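Local structure of putative Outer membrane protein (Helicobacter pylori, 6GW5) at residues 103-106 / 107-110; 73-76 / 77-80. The protein is the adhesin domain of the outer membrane protein SabA, and probably acts as a lectin that attaches the bacterium to host glycans. All coordinates share one frame; numbering follows the deposited sequence.

Interaction 1: 103-106 / 107-110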
loop_
_atom_site.group_PDB
_atom_site.type_symbol
_atom_site.label_atom_id
_atom_site.label_comp_id
_atom_site.label_asym_id
_atom_site.label_seq_id
_atom_site.Cartn_x
_atom_site.Cartn_y
_atom_site.Cartn_z
ATOM N N PRO A 103 -19.154 -34.814 7.720
ATOM C CA PRO A 103 -18.337 -36.027 7.733
ATOM C C PRO A 103 -18.907 -37.069 8.649
ATOM O O PRO A 103 -19.723 -36.751 9.495
ATOM C CB PRO A 103 -17.010 -35.544 8.332
ATOM C CG PRO A 103 -17.374 -34.367 9.156
ATOM C CD PRO A 103 -18.445 -33.683 8.349
ATOM N N PRO A 104 -18.425 -38.301 8.527
ATOM C CA PRO A 104 -18.829 -39.326 9.488
ATOM C C PRO A 104 -18.374 -38.999 10.911
ATOM O O PRO A 104 -17.353 -38.395 11.109
ATOM C CB PRO A 104 -18.139 -40.592 8.966
ATOM C CG PRO A 104 -17.041 -40.131 8.058
ATOM C CD PRO A 104 -17.507 -38.825 7.498
ATOM N N PHE A 105 -19.124 -39.442 11.897
ATOM C CA PHE A 105 -18.810 -39.106 13.285
ATOM C C PHE A 105 -17.478 -39.705 13.786
ATOM O O PHE A 105 -16.873 -39.191 14.743
ATOM C CB PHE A 105 -19.978 -39.530 14.187
ATOM C CG PHE A 105 -19.772 -39.185 15.639
ATOM C CD1 PHE A 105 -19.832 -37.861 16.065
ATOM C CD2 PHE A 105 -19.475 -40.180 16.578
ATOM C CE1 PHE A 105 -19.595 -37.538 17.402
ATOM C CE2 PHE A 105 -19.242 -39.860 17.913
ATOM C CZ PHE A 105 -19.307 -38.540 18.327
ATOM N N SER A 106 -17.035 -40.781 13.137
ATOM C CA SER A 106 -15.719 -41.406 13.389
ATOM C C SER A 106 -14.574 -40.410 13.306
ATOM O O SER A 106 -13.617 -40.444 14.086
ATOM C CB SER A 106 -15.479 -42.534 12.386
ATOM O OG SER A 106 -15.767 -42.106 11.080
ATOM N N THR A 107 -14.699 -39.519 12.335
ATOM C CA THR A 107 -13.925 -38.271 12.267
ATOM C C THR A 107 -13.594 -37.638 13.625
ATOM O O THR A 107 -12.424 -37.311 13.906
ATOM C CB THR A 107 -14.672 -37.272 11.355
ATOM O OG1 THR A 107 -14.142 -37.347 10.021
ATOM C CG2 THR A 107 -14.557 -35.927 11.797
ATOM N N ILE A 108 -14.620 -37.481 14.450
ATOM C CA ILE A 108 -14.489 -36.851 15.740
ATOM C C ILE A 108 -13.673 -37.745 16.655
ATOM O O ILE A 108 -12.821 -37.244 17.419
ATOM C CB ILE A 108 -15.868 -36.530 16.353
ATOM C CG1 ILE A 108 -16.644 -35.530 15.447
ATOM C CG2 ILE A 108 -15.753 -35.981 17.787
ATOM C CD1 ILE A 108 -16.153 -34.090 15.497
ATOM N N VAL A 109 -13.916 -39.055 16.576
ATOM C CA VAL A 109 -13.236 -40.009 17.472
ATOM C C VAL A 109 -11.754 -39.990 17.118
ATOM O O VAL A 109 -10.903 -39.729 17.959
ATOM C CB VAL A 109 -13.815 -41.481 17.392
ATOM C CG1 VAL A 109 -13.186 -42.368 18.462
ATOM C CG2 VAL A 109 -15.348 -41.509 17.499
ATOM N N GLN A 110 -11.492 -40.227 15.840
ATOM C CA GLN A 110 -10.156 -40.266 15.298
ATOM C C GLN A 110 -9.443 -38.937 15.406
ATOM O O GLN A 110 -8.346 -38.887 15.952
ATOM C CB GLN A 110 -10.195 -40.715 13.849
ATOM C CG GLN A 110 -10.657 -42.171 13.706
ATOM C CD GLN A 110 -10.860 -42.657 12.251
ATOM O OE1 GLN A 110 -11.378 -43.766 12.006
ATOM N NE2 GLN A 110 -10.471 -41.828 11.284
#
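The first turn of the short helix 106-111 is where Pro103, Pro104 and Phe105 of the incoming loop meet Thr107, Ile108 and Val109. Two prolines in extended conformation deliver the chain to this turn, and the side chains of Pro103 and Phe105 touch it. Pro103 lies obliquely across Thr107, its CB 3.8 Å from Thr107 OG1, while its CG faces the methyl CG2. The carbonyl of Pro104 takes a weak, bent hydrogen bond from Thr107 N, 3.1 Å from Pro104 O.

Phe105 contributes both backbone and ring. Ile108 N donates to Phe105 O over 2.8 Å and stands well above the carbonyl plane; Val109 N makes a weaker, longer bond to the same oxygen. With CG anti to the backbone N (chi1 -178°), the phenyl group swings back over the turn. Ile108 presents CB to one face of it, and Ile108 CG1 comes to 4.0 Å from Phe105 CD1; Val109 CG2 approaches obliquely, 4.2 Å from Phe105 CE2. Phe87, in strand 87-89, meets the same ring edge-to-face.

The first strong i to i+4 bond is that of Gln110 N to Ser106 O, 2.8 Å and almost straight at 173°. Met189 of strand 188-189 touches both Thr107 and Ile108, and Ile108 also reaches Cys118, a member of the disulfide with Cys112. Bent, shared bonds giving way to a straight i to i+4 bond, with side chains of the preceding loop folded against the first turn, mark the start of a short alpha-helix.

Interaction 2: 73-76 / 77-80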
loop_
_atom_site.group_PDB
_atom_site.type_symbol
_atom_site.label_atom_id
_atom_site.label_comp_id
_atom_site.label_asym_id
_atom_site.label_seq_id
_atom_site.Cartn_x
_atom_site.Cartn_y
_atom_site.Cartn_z
ATOM N N LEU A 73 -13.085 -17.253 0.124
ATOM C CA LEU A 73 -13.749 -18.432 -0.397
ATOM C C LEU A 73 -12.857 -19.665 -0.362
ATOM O O LEU A 73 -13.343 -20.771 -0.170
ATOM C CB LEU A 73 -14.271 -18.187 -1.798
ATOM C CG LEU A 73 -15.411 -17.132 -1.833
ATOM C CD1 LEU A 73 -15.726 -16.742 -3.268
ATOM C CD2 LEU A 73 -16.703 -17.610 -1.174
ATOM N N GLY A 74 -11.550 -19.479 -0.479
ATOM C CA GLY A 74 -10.638 -20.567 -0.418
ATOM C C GLY A 74 -10.606 -21.112 0.992
ATOM O O GLY A 74 -10.641 -22.325 1.190
ATOM N N PHE A 75 -10.497 -20.233 1.983
ATOM C CA PHE A 75 -10.472 -20.703 3.335
ATOM C C PHE A 75 -11.795 -21.384 3.642
ATOM O O PHE A 75 -11.830 -22.429 4.248
ATOM C CB PHE A 75 -10.230 -19.597 4.352
ATOM C CG PHE A 75 -10.132 -20.128 5.706
ATOM C CD1 PHE A 75 -8.989 -20.774 6.090
ATOM C CD2 PHE A 75 -11.233 -20.156 6.536
ATOM C CE1 PHE A 75 -8.909 -21.399 7.334
ATOM C CE2 PHE A 75 -11.151 -20.741 7.794
ATOM C CZ PHE A 75 -9.987 -21.361 8.196
ATOM N N TRP A 76 -12.890 -20.801 3.209
ATOM C CA TRP A 76 -14.181 -21.426 3.427
ATOM C C TRP A 76 -14.176 -22.833 2.863
ATOM O O TRP A 76 -14.628 -23.775 3.501
ATOM C CB TRP A 76 -15.335 -20.601 2.796
ATOM C CG TRP A 76 -16.654 -21.323 2.827
ATOM C CD1 TRP A 76 -17.273 -21.927 1.787
ATOM C CD2 TRP A 76 -17.434 -21.598 3.984
ATOM N NE1 TRP A 76 -18.426 -22.548 2.216
ATOM C CE2 TRP A 76 -18.544 -22.375 3.567
ATOM C CE3 TRP A 76 -17.291 -21.283 5.338
ATOM C CZ2 TRP A 76 -19.546 -22.813 4.449
ATOM C CZ3 TRP A 76 -18.294 -21.722 6.238
ATOM C CH2 TRP A 76 -19.422 -22.476 5.773
ATOM N N SER A 77 -13.666 -22.973 1.661
ATOM C CA SER A 77 -13.677 -24.257 1.012
ATOM C C SER A 77 -12.829 -25.256 1.831
ATOM O O SER A 77 -13.186 -26.407 1.975
ATOM C CB SER A 77 -13.240 -24.088 -0.432
ATOM O OG SER A 77 -12.531 -25.190 -0.907
ATOM N N LEU A 78 -11.740 -24.800 2.415
ATOM C CA LEU A 78 -10.920 -25.672 3.241
ATOM C C LEU A 78 -11.660 -26.083 4.480
ATOM O O LEU A 78 -11.704 -27.256 4.814
ATOM C CB LEU A 78 -9.613 -24.985 3.662
ATOM C CG LEU A 78 -8.546 -24.630 2.613
ATOM C CD1 LEU A 78 -7.384 -23.895 3.277
ATOM C CD2 LEU A 78 -8.049 -25.834 1.861
ATOM N N TYR A 79 -12.207 -25.090 5.159
ATOM C CA TYR A 79 -12.860 -25.226 6.471
ATOM C C TYR A 79 -14.129 -26.015 6.406
ATOM O O TYR A 79 -14.355 -26.926 7.206
ATOM C CB TYR A 79 -13.195 -23.835 6.966
ATOM C CG TYR A 79 -14.006 -23.649 8.234
ATOM C CD1 TYR A 79 -13.450 -23.873 9.477
ATOM C CD2 TYR A 79 -15.284 -23.098 8.187
ATOM C CE1 TYR A 79 -14.157 -23.605 10.641
ATOM C CE2 TYR A 79 -16.007 -22.842 9.350
ATOM C CZ TYR A 79 -15.429 -23.084 10.579
ATOM O OH TYR A 79 -16.120 -22.831 11.745
ATOM N N ALA A 80 -14.932 -25.683 5.418
ATOM C CA ALA A 80 -16.208 -26.328 5.196
ATOM C C ALA A 80 -16.242 -26.870 3.756
ATOM O O ALA A 80 -15.769 -28.000 3.509
ATOM C CB ALA A 80 -17.337 -25.331 5.465
#
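An aromatic cluster of Phe75, Trp76 and Tyr79 occupies the last turns of helix 60-79, a motif built from side chains three and four residues apart on a regular alpha-helix. Tyr79 touches both of the others. Its CB lies 3.8 Å from Phe75 CE2, and the two rings, although tilted by only 23°, are slid so far apart that they scarcely overlap. Trp76 meets Tyr79 differently: CZ3 of the indole comes to the edge of the phenol ring, near its plane, 3.8 Å from Tyr79 CD2, with the ring planes turned 54° from each other. Phe75 and Trp76 share a first torsion that sets CG anti to the backbone N, which brings Phe75 to Tyr79, and Trp76 to Tyr79 and Ala80.

The backbone that carries them is regular. Ser77 N, Leu78 N, Tyr79 N and Ala80 N donate in turn to the carbonyls of Leu73, Gly74, Phe75 and Trp76; the final bond, Ala80 N to Trp76 O, measures 2.7 Å. Helical geometry then ends at Ala80, and Lys299 NZ donates hydrogen bonds to the carbonyl oxygens of Ser77, Leu78 and Ala80, at the C-terminal end of the helix.

Neighbouring helices bury the cluster: 122-139 and 167-183 both pack on Trp76 and Tyr79, while 215-240 touches Phe75. At the exit from the helix, the methyl of Ala80 forms a CH-pi contact with the indole, CB sitting over one face 3.5 Å from the centroid of the six-membered ring.

How the interactions relate
Both interactions illustrate how a helix end is finished by side chains three or four residues apart, but at opposite ends of different helices. Interaction 2 closes helix 60-79 within the buried helical bundle; interaction 1 opens helix 106-111 farther from the chain's centre, partly buried, with half of its residues on the surface. Their centres are about 19 Å apart and their nearest atoms about 8 Å, without touching. The buried end relies on three clustered aromatics and a row of i to i+4 bonds, the outer one on prolines, a single phenyl ring and partly weak bonds. Along the chain, the segment joining them includes strand 87-89.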